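Ice-binding protein isoform1a (Antarctomyces psychrotrophicus, PDB 7BWX) probably binds to the prism planes of ice crystals, acting as an antifreeze protein of an Antarctic ascomycete fungus. Local coordinates at residues 78-83 / 125-130; 109-114 / 135-140; 163-168 / 181-186. The protein carries 1 engineered substitution. One frame throughout, in Å; residues are numbered along the deposited sequence.

Contact 1: residues 78-83 / 125-130; sequences QALIAT and VWVFQL
V127 receives L80 methyl against methyl: CD1 of the leucine lies 3.7 Å from V127 CG2 and only slightly farther from CG1, so one branch of L80 rests on both branches of the valine, the two side chains crossing at about a right angle. L80 is the first residue to leave the helical path at the end of helix 61-79. Strand 126-130 belongs to one coil of the right-handed beta-helix, paired in parallel with strands 100-104 and 153-157. W126 and F128 turn to the interior of the coil, against L116 among others, whereas V127 and Q129 turn toward 78-83. Q129 reaches across with an extended chain (chi2 179°), and its NE2 donates to L80 O at 2.9 Å. That bond is nearly straight, 166° at the hydrogen, with the acceptor close to the plane of the glutamine amide. The same nitrogen also bonds G77 O, so one amide group grips two backbone carbonyls around the end of the helix. On the other side of the amide, OE1 stands 3.8 Å from A82 CB. L130 turns its side chain away, but a water donates to L130 O and accepts from Q78 NE2 (2.8 Å from NE2), linking strand to helix.

Contact 2: residues 109-114 / 135-140; sequences GLDGVL and VTYASS
Y137 and D111 cross at about a right angle, the carboxylate and ring planes 65° apart. CB of D111 approaches Y137 CD2 at 3.7 Å from an oblique direction, and D111 OD1 faces Y137 CB. The tyrosine holds CG anti to the carbonyl carbon (chi1 -70°). V135 CG1 lies over one face of its ring toward the rim, and L110 O comes to the edge near the ring plane. CE2 reaches G109 CA at 4.0 Å, where a beta carbon would collide with the ring, and the missing side chain thus makes room for it. On the other face of the strands, L110 CB meets T136 CG2 at 4.1 Å, and L110 CG packs against S140 CB at the same distance. S140 closes a type II turn that starts at Y137; its OG donates to Y137 O at 2.7 Å on a lone pair, and the backbone N of S140 reaches the same oxygen. L110 O is held by Y137 N at 2.8 Å, and L110 N bonds V135 O, the parallel pairing of adjacent coils in a right-handed beta-helix. One water ties D111 OD1, G112 N and A138 O together. Strand 108-110 has strand 134-136 on one side, and backbone bonds of G109 to A90 and L92 continue the stack; strand 134-136 is followed by strand 161-163, with T136 OG1 bonded to G164 N.

Contact 3: residues 163-168 / 181-186; sequences LGTYSH and AQTGAT
The Y166 ring lies with one face over the neighbouring turn: G184 CA sits 4.1 Å from the ring centroid in a CH-pi contact, 27° off the normal, and T183 O stands over the ring toward its rim. The H168 imidazole meets the same segment by its edge, ND1 and T186 OG1 being 2.8 Å apart in a hydrogen bond whose donor may be either, while H168 NE2 is bonded to E170. Here two successive coils of the right-handed beta-helix stack corner on corner, each making a type II turn, G164 to S167 and Q182 to A185. G184 has positive phi, and a beta carbon there would collide with Y166 CE1, so the close approach of the ring depends on glycine. Parallel pairing brackets the turns, with Q182 N bonded to L163 O and T186 N to S167 O (2.8 Å); between them Y166 N reaches T183 O, turn to turn. The extended chain of Q182 brings OE1 near G164 CA, where it accepts from a water that also accepts a hydrogen bond from T165 N. Nearer the backbone, T165 CG2 packs on Q182 CB at 3.7 Å. The hydroxyl of S167 lies between its backbone N and carbonyl carbon (chi1 64°), from where OG donates to G164 O at 2.6 Å; S167 N reaches that oxygen from the same face of its plane. Another water donates to both S167 OG and T186 O. An alanine in place of S167 would probably leave G164 O with only the backbone N of these two donors and deprive that water of one acceptor. Toward the interior, L163 CB faces A185 CB, and A185 CB in turn approaches S167 OG at 3.5 Å.

Contact 1 lies at the surface, where the end of helix 61-79 meets one strand of the beta-helix, and a glutamine amide and a leucine-valine pair do the work. Contacts 2 and 3 are partly buried, each with a tyrosine placed near a glycine. Both rest on parallel backbone pairing of adjacent coils; contact 3 stacks two type II turns, whereas contact 2 sets one such turn against the differently shaped corner at D111-G112. Their centres are about 10 Å apart, and the two touch: S140 O and H168 N, 2.8 Å apart, probably form a hydrogen bond that carries the stack onward. Contact 3 lies on the opposite side of the chain's centre from contact 1. Strand 126-130 of contact 1 is followed directly by strand 134-136 of contact 2.

Contact 1: residues 78-83 / 125-130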
ATOM      1  N   GLN A  78       5.558 -11.864   4.132  1.00 14.92           N
ATOM      2  CA  GLN A  78       5.014 -12.672   5.225  1.00 16.68           C
ATOM      3  C   GLN A  78       6.087 -13.618   5.774  1.00 16.75           C
ATOM      4  O   GLN A  78       5.998 -13.959   6.984  1.00 18.86           O
ATOM      5  CB  GLN A  78       3.750 -13.423   4.801  1.00 16.37           C
ATOM      6  CG  GLN A  78       2.562 -12.474   4.643  1.00 17.18           C
ATOM      7  CD  GLN A  78       1.244 -13.201   4.749  1.00 17.98           C
ATOM      8  OE1 GLN A  78       1.119 -14.337   4.269  1.00 16.70           O
ATOM      9  NE2 GLN A  78       0.237 -12.548   5.343  1.00 14.90           N
ATOM     10  N   ALA A  79       7.004 -14.085   4.938  1.00 16.72           N
ATOM     11  CA  ALA A  79       8.000 -15.096   5.345  1.00 18.40           C
ATOM     12  C   ALA A  79       9.130 -14.457   6.157  1.00 19.96           C
ATOM     13  O   ALA A  79       9.868 -15.165   6.803  1.00 20.64           O
ATOM     14  CB  ALA A  79       8.540 -15.789   4.146  1.00 19.25           C
ATOM     15  N   LEU A  80       9.322 -13.153   6.082  1.00 18.21           N
ATOM     16  CA  LEU A  80      10.419 -12.504   6.834  1.00 18.66           C
ATOM     17  C   LEU A  80      10.311 -12.835   8.325  1.00 17.78           C
ATOM     18  O   LEU A  80       9.191 -12.810   8.913  1.00 18.20           O
ATOM     19  CB  LEU A  80      10.387 -10.988   6.627  1.00 19.51           C
ATOM     20  CG  LEU A  80      10.849 -10.471   5.266  1.00 20.88           C
ATOM     21  CD1 LEU A  80      10.551  -8.981   5.169  1.00 21.91           C
ATOM     22  CD2 LEU A  80      12.340 -10.729   5.015  1.00 22.49           C
ATOM     23  N   ILE A  81      11.464 -13.007   8.961  1.00 20.51           N
ATOM     24  CA  ILE A  81      11.530 -13.113  10.447  1.00 23.89           C
ATOM     25  C   ILE A  81      11.353 -11.704  11.030  1.00 19.84           C
ATOM     26  O   ILE A  81      12.081 -10.833  10.635  1.00 21.36           O
ATOM     27  CB  ILE A  81      12.857 -13.766  10.915  1.00 29.27           C
ATOM     28  CG1 ILE A  81      13.154 -15.090  10.197  1.00 32.84           C
ATOM     29  CG2 ILE A  81      12.827 -13.978  12.416  1.00 28.72           C
ATOM     30  CD1 ILE A  81      12.071 -16.137  10.417  1.00 38.61           C
ATOM     31  N   ALA A  82      10.446 -11.541  11.984  1.00 21.42           N
ATOM     32  CA  ALA A  82      10.132 -10.256  12.637  1.00 23.52           C
ATOM     33  C   ALA A  82      11.349  -9.835  13.467  1.00 28.05           C
ATOM     34  O   ALA A  82      12.077 -10.723  13.941  1.00 25.57           O
ATOM     35  CB  ALA A  82       8.872 -10.364  13.448  1.00 24.20           C
ATOM     36  N   THR A  83      11.667  -8.544  13.477  1.00 24.71           N
ATOM     37  CA  THR A  83      12.671  -7.958  14.382  1.00 25.42           C
ATOM     38  C   THR A  83      11.942  -7.404  15.597  1.00 27.93           C
ATOM     39  O   THR A  83      12.605  -7.245  16.608  1.00 26.92           O
ATOM     40  CB  THR A  83      13.500  -6.873  13.694  1.00 26.22           C
ATOM     41  OG1 THR A  83      12.621  -5.806  13.315  1.00 22.60           O
ATOM     42  CG2 THR A  83      14.270  -7.439  12.524  1.00 26.83           C
ATOM     43  N   VAL A 125      14.513   0.036   6.006  1.00 21.43           N
ATOM     44  CA  VAL A 125      13.309  -0.653   5.467  1.00 20.79           C
ATOM     45  C   VAL A 125      12.340  -0.940   6.599  1.00 19.59           C
ATOM     46  O   VAL A 125      12.783  -1.309   7.727  1.00 18.44           O
ATOM     47  CB  VAL A 125      13.712  -1.921   4.688  1.00 21.83           C
ATOM     48  CG1 VAL A 125      12.496  -2.753   4.341  1.00 20.80           C
ATOM     49  CG2 VAL A 125      14.490  -1.558   3.446  1.00 22.62           C
ATOM     50  N   TRP A 126      11.038  -0.742   6.323  1.00 18.23           N
ATOM     51  CA  TRP A 126       9.923  -1.123   7.202  1.00 17.08           C
ATOM     52  C   TRP A 126       9.065  -2.173   6.486  1.00 17.31           C
ATOM     53  O   TRP A 126       8.597  -1.932   5.347  1.00 16.61           O
ATOM     54  CB  TRP A 126       9.051   0.046   7.614  1.00 17.42           C
ATOM     55  CG  TRP A 126       9.723   1.078   8.456  1.00 19.37           C
ATOM     56  CD1 TRP A 126       9.632   1.261   9.806  1.00 20.53           C
ATOM     57  CD2 TRP A 126      10.612   2.081   7.965  1.00 18.14           C
ATOM     58  NE1 TRP A 126      10.409   2.325  10.180  1.00 20.94           N
ATOM     59  CE2 TRP A 126      11.001   2.861   9.065  1.00 20.61           C
ATOM     60  CE3 TRP A 126      11.091   2.393   6.708  1.00 18.43           C
ATOM     61  CZ2 TRP A 126      11.895   3.924   8.925  1.00 21.86           C
ATOM     62  CZ3 TRP A 126      11.947   3.456   6.561  1.00 22.43           C
ATOM     63  CH2 TRP A 126      12.349   4.204   7.658  1.00 20.33           C
ATOM     64  N   VAL A 127       8.826  -3.279   7.163  1.00 15.96           N
ATOM     65  CA  VAL A 127       7.840  -4.297   6.712  1.00 16.06           C
ATOM     66  C   VAL A 127       6.881  -4.489   7.872  1.00 17.29           C
ATOM     67  O   VAL A 127       7.310  -4.976   8.935  1.00 16.95           O
ATOM     68  CB  VAL A 127       8.486  -5.619   6.272  1.00 17.10           C
ATOM     69  CG1 VAL A 127       7.402  -6.561   5.797  1.00 17.93           C
ATOM     70  CG2 VAL A 127       9.550  -5.435   5.241  1.00 17.20           C
ATOM     71  N   PHE A 128       5.637  -4.069   7.686  1.00 16.39           N
ATOM     72  CA  PHE A 128       4.554  -4.306   8.630  1.00 16.10           C
ATOM     73  C   PHE A 128       3.856  -5.589   8.218  1.00 15.97           C
ATOM     74  O   PHE A 128       3.149  -5.584   7.213  1.00 15.97           O
ATOM     75  CB  PHE A 128       3.669  -3.079   8.715  1.00 16.89           C
ATOM     76  CG  PHE A 128       4.385  -1.908   9.348  1.00 17.09           C
ATOM     77  CD1 PHE A 128       4.373  -1.730  10.724  1.00 19.35           C
ATOM     78  CD2 PHE A 128       5.039  -0.979   8.564  1.00 19.13           C
ATOM     79  CE1 PHE A 128       5.058  -0.668  11.311  1.00 19.30           C
ATOM     80  CE2 PHE A 128       5.688   0.108   9.131  1.00 21.08           C
ATOM     81  CZ  PHE A 128       5.702   0.255  10.512  1.00 20.20           C
ATOM     82  N   GLN A 129       3.978  -6.601   9.072  1.00 15.64           N
ATOM     83  CA  GLN A 129       3.345  -7.929   8.881  1.00 16.39           C
ATOM     84  C   GLN A 129       2.044  -7.891   9.657  1.00 16.00           C
ATOM     85  O   GLN A 129       2.070  -8.150  10.906  1.00 16.50           O
ATOM     86  CB  GLN A 129       4.272  -9.066   9.327  1.00 15.47           C
ATOM     87  CG  GLN A 129       5.612  -9.069   8.624  1.00 16.39           C
ATOM     88  CD  GLN A 129       6.476 -10.193   9.139  1.00 18.64           C
ATOM     89  OE1 GLN A 129       6.609 -10.358  10.357  1.00 18.21           O
ATOM     90  NE2 GLN A 129       7.088 -10.941   8.233  1.00 15.96           N
ATOM     91  N   LEU A 130       0.962  -7.498   8.991  1.00 15.35           N
ATOM     92  CA  LEU A 130      -0.369  -7.358   9.613  1.00 15.54           C
ATOM     93  C   LEU A 130      -1.161  -8.632   9.312  1.00 17.88           C
ATOM     94  O   LEU A 130      -1.502  -8.878   8.165  1.00 16.60           O
ATOM     95  CB  LEU A 130      -1.037  -6.084   9.096  1.00 16.04           C
ATOM     96  CG  LEU A 130      -0.166  -4.826   9.149  1.00 17.88           C
ATOM     97  CD1 LEU A 130      -0.920  -3.593   8.686  1.00 19.63           C
ATOM     98  CD2 LEU A 130       0.395  -4.579  10.545  1.00 17.46           C
TER
HETATM   99  O   HOH W   1       0.784 -10.146   6.770  1.00 16.49           O
HETATM  100  O   HOH W   2       6.575 -12.869  11.235  1.00 29.45           O

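Contact 2: residues 109-114 / 135-140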
ATOM      1  N   GLY A 109      -5.355  -0.752  13.695  1.00 20.40           N
ATOM      2  CA  GLY A 109      -5.905   0.558  13.344  1.00 18.96           C
ATOM      3  C   GLY A 109      -4.834   1.602  13.447  1.00 18.62           C
ATOM      4  O   GLY A 109      -3.911   1.444  14.255  1.00 18.47           O
ATOM      5  N   LEU A 110      -4.966   2.658  12.651  1.00 20.16           N
ATOM      6  CA  LEU A 110      -4.091   3.845  12.713  1.00 20.55           C
ATOM      7  C   LEU A 110      -5.000   5.055  12.838  1.00 20.81           C
ATOM      8  O   LEU A 110      -5.644   5.459  11.872  1.00 19.97           O
ATOM      9  CB  LEU A 110      -3.176   3.898  11.498  1.00 22.08           C
ATOM     10  CG  LEU A 110      -2.434   5.212  11.219  1.00 26.05           C
ATOM     11  CD1 LEU A 110      -1.827   5.799  12.462  1.00 26.21           C
ATOM     12  CD2 LEU A 110      -1.361   4.912  10.178  1.00 28.42           C
ATOM     13  N   ASP A 111      -5.069   5.574  14.057  1.00 21.48           N
ATOM     14  CA  ASP A 111      -5.774   6.818  14.401  1.00 23.02           C
ATOM     15  C   ASP A 111      -4.690   7.790  14.859  1.00 24.22           C
ATOM     16  O   ASP A 111      -3.907   7.414  15.732  1.00 26.27           O
ATOM     17  CB  ASP A 111      -6.810   6.505  15.473  1.00 26.11           C
ATOM     18  CG  ASP A 111      -7.760   7.643  15.749  1.00 31.16           C
ATOM     19  OD1 ASP A 111      -7.915   8.532  14.880  1.00 29.66           O
ATOM     20  OD2 ASP A 111      -8.396   7.578  16.789  1.00 36.60           O
ATOM     21  N   GLY A 112      -4.590   8.951  14.235  1.00 21.79           N
ATOM     22  CA  GLY A 112      -3.549   9.944  14.547  1.00 20.22           C
ATOM     23  C   GLY A 112      -2.390   9.830  13.596  1.00 19.80           C
ATOM     24  O   GLY A 112      -2.626   9.684  12.397  1.00 20.62           O
ATOM     25  N   VAL A 113      -1.179   9.879  14.096  1.00 17.78           N
ATOM     26  CA  VAL A 113       0.008  10.013  13.238  1.00 19.08           C
ATOM     27  C   VAL A 113       0.958   8.888  13.585  1.00 20.51           C
ATOM     28  O   VAL A 113       1.249   8.689  14.771  1.00 20.56           O
ATOM     29  CB  VAL A 113       0.682  11.395  13.404  1.00 19.59           C
ATOM     30  CG1 VAL A 113       1.965  11.491  12.595  1.00 20.67           C
ATOM     31  CG2 VAL A 113      -0.274  12.497  13.055  1.00 19.56           C
ATOM     32  N   LEU A 114       1.497   8.256  12.560  1.00 18.43           N
ATOM     33  CA  LEU A 114       2.603   7.305  12.700  1.00 18.39           C
ATOM     34  C   LEU A 114       3.837   7.905  12.047  1.00 18.19           C
ATOM     35  O   LEU A 114       3.766   8.320  10.888  1.00 18.31           O
ATOM     36  CB  LEU A 114       2.171   5.961  12.074  1.00 21.02           C
ATOM     37  CG  LEU A 114       3.285   4.919  11.868  1.00 22.86           C
ATOM     38  CD1 LEU A 114       3.922   4.535  13.201  1.00 25.93           C
ATOM     39  CD2 LEU A 114       2.698   3.669  11.254  1.00 25.45           C
ATOM     40  N   VAL A 135      -7.008  -0.922   9.116  1.00 15.67           N
ATOM     41  CA  VAL A 135      -7.959   0.208   8.977  1.00 14.98           C
ATOM     42  C   VAL A 135      -7.248   1.482   9.430  1.00 15.45           C
ATOM     43  O   VAL A 135      -6.764   1.526  10.591  1.00 14.78           O
ATOM     44  CB  VAL A 135      -9.220  -0.032   9.800  1.00 15.43           C
ATOM     45  CG1 VAL A 135     -10.126   1.197   9.747  1.00 17.67           C
ATOM     46  CG2 VAL A 135      -9.965  -1.280   9.339  1.00 15.89           C
ATOM     47  N   THR A 136      -7.169   2.469   8.567  1.00 15.52           N
ATOM     48  CA  THR A 136      -6.681   3.819   8.930  1.00 15.88           C
ATOM     49  C   THR A 136      -7.910   4.688   9.115  1.00 16.01           C
ATOM     50  O   THR A 136      -8.918   4.531   8.374  1.00 16.29           O
ATOM     51  CB  THR A 136      -5.630   4.301   7.936  1.00 15.88           C
ATOM     52  OG1 THR A 136      -6.257   4.705   6.709  1.00 15.85           O
ATOM     53  CG2 THR A 136      -4.562   3.257   7.708  1.00 16.38           C
ATOM     54  N   TYR A 137      -7.858   5.578  10.114  1.00 16.60           N
ATOM     55  CA  TYR A 137      -9.018   6.433  10.468  1.00 17.75           C
ATOM     56  C   TYR A 137      -8.945   7.740   9.676  1.00 16.74           C
ATOM     57  O   TYR A 137      -7.917   8.056   9.071  1.00 17.18           O
ATOM     58  CB  TYR A 137      -9.120   6.535  11.997  1.00 21.26           C
ATOM     59  CG  TYR A 137      -9.555   5.201  12.561  1.00 26.63           C
ATOM     60  CD1 TYR A 137     -10.860   4.748  12.346  1.00 35.92           C
ATOM     61  CD2 TYR A 137      -8.640   4.297  13.067  1.00 27.08           C
ATOM     62  CE1 TYR A 137     -11.279   3.490  12.759  1.00 40.21           C
ATOM     63  CE2 TYR A 137      -9.048   3.069  13.552  1.00 31.82           C
ATOM     64  CZ  TYR A 137     -10.364   2.650  13.376  1.00 42.58           C
ATOM     65  OH  TYR A 137     -10.772   1.403  13.768  1.00 45.52           O
ATOM     66  N   ALA A 138     -10.055   8.456   9.698  1.00 16.62           N
ATOM     67  CA  ALA A 138     -10.243   9.747   9.019  1.00 17.91           C
ATOM     68  C   ALA A 138      -9.102  10.666   9.453  1.00 17.05           C
ATOM     69  O   ALA A 138      -8.734  10.698  10.672  1.00 17.48           O
ATOM     70  CB  ALA A 138     -11.627  10.311   9.288  1.00 18.75           C
ATOM     71  N   SER A 139      -8.461  11.282   8.479  1.00 16.77           N
ATOM     72  CA  SER A 139      -7.408  12.308   8.686  1.00 17.81           C
ATOM     73  C   SER A 139      -6.219  11.717   9.421  1.00 18.11           C
ATOM     74  O   SER A 139      -5.374  12.478   9.881  1.00 17.61           O
ATOM     75  CB  SER A 139      -7.970  13.516   9.396  1.00 18.75           C
ATOM     76  OG  SER A 139      -8.886  14.197   8.548  1.00 17.43           O
ATOM     77  N   SER A 140      -6.054  10.398   9.404  1.00 16.38           N
ATOM     78  CA  SER A 140      -4.818   9.790   9.923  1.00 14.37           C
ATOM     79  C   SER A 140      -3.676  10.080   8.945  1.00 14.62           C
ATOM     80  O   SER A 140      -3.942  10.322   7.753  1.00 15.95           O
ATOM     81  CB  SER A 140      -4.995   8.290  10.209  1.00 15.38           C
ATOM     82  OG  SER A 140      -5.223   7.559   9.005  1.00 14.78           O
TER
HETATM   83  O   HOH W   3      -7.049   9.820  12.552  1.00 20.67           O

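Contact 3: residues 163-168 / 181-186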
ATOM      1  N   LEU A 163      -8.566   2.351   3.889  1.00 13.91           N
ATOM      2  CA  LEU A 163      -7.841   3.617   4.149  1.00 16.05           C
ATOM      3  C   LEU A 163      -8.905   4.699   4.402  1.00 15.09           C
ATOM      4  O   LEU A 163      -9.805   4.914   3.560  1.00 15.44           O
ATOM      5  CB  LEU A 163      -6.890   3.921   2.992  1.00 15.54           C
ATOM      6  CG  LEU A 163      -5.964   2.775   2.586  1.00 14.92           C
ATOM      7  CD1 LEU A 163      -5.026   3.227   1.500  1.00 16.29           C
ATOM      8  CD2 LEU A 163      -5.199   2.250   3.800  1.00 16.07           C
ATOM      9  N   GLY A 164      -8.826   5.380   5.540  1.00 14.96           N
ATOM     10  CA  GLY A 164      -9.964   6.230   5.956  1.00 14.27           C
ATOM     11  C   GLY A 164     -10.084   7.523   5.150  1.00 13.90           C
ATOM     12  O   GLY A 164      -9.116   7.903   4.430  1.00 15.05           O
ATOM     13  N   THR A 165     -11.211   8.212   5.285  1.00 14.26           N
ATOM     14  CA  THR A 165     -11.505   9.462   4.532  1.00 16.14           C
ATOM     15  C   THR A 165     -10.470  10.533   4.887  1.00 15.34           C
ATOM     16  O   THR A 165     -10.141  10.713   6.084  1.00 13.49           O
ATOM     17  CB  THR A 165     -12.932   9.963   4.781  1.00 18.18           C
ATOM     18  OG1 THR A 165     -13.040  10.134   6.195  1.00 20.03           O
ATOM     19  CG2 THR A 165     -13.989   8.978   4.316  1.00 19.21           C
ATOM     20  N   TYR A 166      -9.829  11.083   3.862  1.00 15.05           N
ATOM     21  CA  TYR A 166      -8.868  12.201   3.979  1.00 17.27           C
ATOM     22  C   TYR A 166      -7.607  11.760   4.691  1.00 18.09           C
ATOM     23  O   TYR A 166      -6.794  12.638   5.030  1.00 18.19           O
ATOM     24  CB  TYR A 166      -9.607  13.401   4.588  1.00 19.17           C
ATOM     25  CG  TYR A 166     -10.607  13.918   3.603  1.00 22.09           C
ATOM     26  CD1 TYR A 166     -10.130  14.497   2.444  1.00 28.11           C
ATOM     27  CD2 TYR A 166     -11.969  13.723   3.745  1.00 28.38           C
ATOM     28  CE1 TYR A 166     -10.986  14.973   1.470  1.00 34.22           C
ATOM     29  CE2 TYR A 166     -12.850  14.176   2.768  1.00 29.46           C
ATOM     30  CZ  TYR A 166     -12.342  14.797   1.634  1.00 31.53           C
ATOM     31  OH  TYR A 166     -13.098  15.265   0.593  1.00 44.24           O
ATOM     32  N   SER A 167      -7.388  10.444   4.841  1.00 16.10           N
ATOM     33  CA  SER A 167      -6.153   9.901   5.433  1.00 15.09           C
ATOM     34  C   SER A 167      -4.996  10.049   4.454  1.00 14.54           C
ATOM     35  O   SER A 167      -5.232  10.267   3.251  1.00 14.32           O
ATOM     36  CB  SER A 167      -6.308   8.435   5.818  1.00 16.66           C
ATOM     37  OG  SER A 167      -6.525   7.638   4.662  1.00 15.05           O
ATOM     38  N   HIS A 168      -3.787   9.920   4.956  1.00 12.67           N
ATOM     39  CA  HIS A 168      -2.563   9.957   4.154  1.00 12.77           C
ATOM     40  C   HIS A 168      -1.678   8.784   4.531  1.00 13.70           C
ATOM     41  O   HIS A 168      -1.426   8.572   5.711  1.00 14.18           O
ATOM     42  CB  HIS A 168      -1.815  11.282   4.306  1.00 13.02           C
ATOM     43  CG  HIS A 168      -0.580  11.298   3.485  1.00 13.27           C
ATOM     44  ND1 HIS A 168      -0.646  11.369   2.107  1.00 13.78           N
ATOM     45  CD2 HIS A 168       0.727  11.119   3.804  1.00 14.32           C
ATOM     46  CE1 HIS A 168       0.582  11.295   1.619  1.00 13.29           C
ATOM     47  NE2 HIS A 168       1.450  11.174   2.643  1.00 13.79           N
ATOM     48  N   ALA A 181      -9.809   2.568  -0.662  1.00 15.52           N
ATOM     49  CA  ALA A 181      -9.401   3.934  -0.315  1.00 15.52           C
ATOM     50  C   ALA A 181     -10.675   4.777  -0.278  1.00 15.12           C
ATOM     51  O   ALA A 181     -11.335   4.971  -1.315  1.00 16.04           O
ATOM     52  CB  ALA A 181      -8.355   4.379  -1.287  1.00 14.90           C
ATOM     53  N   GLN A 182     -11.042   5.223   0.908  1.00 15.27           N
ATOM     54  CA  GLN A 182     -12.257   6.039   1.106  1.00 16.88           C
ATOM     55  C   GLN A 182     -11.992   7.494   0.679  1.00 15.64           C
ATOM     56  O   GLN A 182     -10.829   7.867   0.393  1.00 14.30           O
ATOM     57  CB  GLN A 182     -12.726   5.921   2.554  1.00 18.48           C
ATOM     58  CG  GLN A 182     -13.188   4.504   2.883  1.00 23.93           C
ATOM     59  CD  GLN A 182     -13.634   4.327   4.313  1.00 27.96           C
ATOM     60  OE1 GLN A 182     -13.305   5.089   5.206  1.00 36.26           O
ATOM     61  NE2 GLN A 182     -14.423   3.293   4.524  1.00 34.04           N
ATOM     62  N   THR A 183     -13.084   8.249   0.569  1.00 15.06           N
ATOM     63  CA  THR A 183     -13.117   9.618   0.023  1.00 15.19           C
ATOM     64  C   THR A 183     -11.896  10.400   0.488  1.00 13.81           C
ATOM     65  O   THR A 183     -11.716  10.631   1.673  1.00 14.17           O
ATOM     66  CB  THR A 183     -14.397  10.367   0.440  1.00 17.41           C
ATOM     67  OG1 THR A 183     -15.486   9.464   0.251  1.00 18.78           O
ATOM     68  CG2 THR A 183     -14.625  11.611  -0.389  1.00 18.62           C
ATOM     69  N   GLY A 184     -11.114  10.831  -0.469  1.00 14.35           N
ATOM     70  CA  GLY A 184     -10.074  11.838  -0.255  1.00 15.57           C
ATOM     71  C   GLY A 184      -8.813  11.235   0.284  1.00 14.09           C
ATOM     72  O   GLY A 184      -7.863  12.023   0.481  1.00 13.48           O
ATOM     73  N   ALA A 185      -8.759   9.925   0.550  1.00 14.12           N
ATOM     74  CA  ALA A 185      -7.479   9.339   1.014  1.00 12.95           C
ATOM     75  C   ALA A 185      -6.379   9.584  -0.022  1.00 12.93           C
ATOM     76  O   ALA A 185      -6.628   9.492  -1.254  1.00 12.57           O
ATOM     77  CB  ALA A 185      -7.639   7.878   1.346  1.00 13.94           C
ATOM     78  N   THR A 186      -5.162   9.816   0.454  1.00 12.70           N
ATOM     79  CA  THR A 186      -3.990  10.081  -0.397  1.00 14.44           C
ATOM     80  C   THR A 186      -2.907   9.087  -0.024  1.00 13.20           C
ATOM     81  O   THR A 186      -2.808   8.670   1.172  1.00 13.71           O
ATOM     82  CB  THR A 186      -3.538  11.549  -0.312  1.00 14.93           C
ATOM     83  OG1 THR A 186      -3.147  11.854   1.025  1.00 15.58           O
ATOM     84  CG2 THR A 186      -4.635  12.497  -0.760  1.00 15.31           C
TER
HETATM   85  O   HOH W   4     -12.806   6.860   7.343  1.00 24.67           O
HETATM   86  O   HOH W   5      -4.539   6.975   2.933  1.00 20.89           O
HETATM   87  O   HOH W   6      -5.090  12.944   2.781  1.00 37.24           O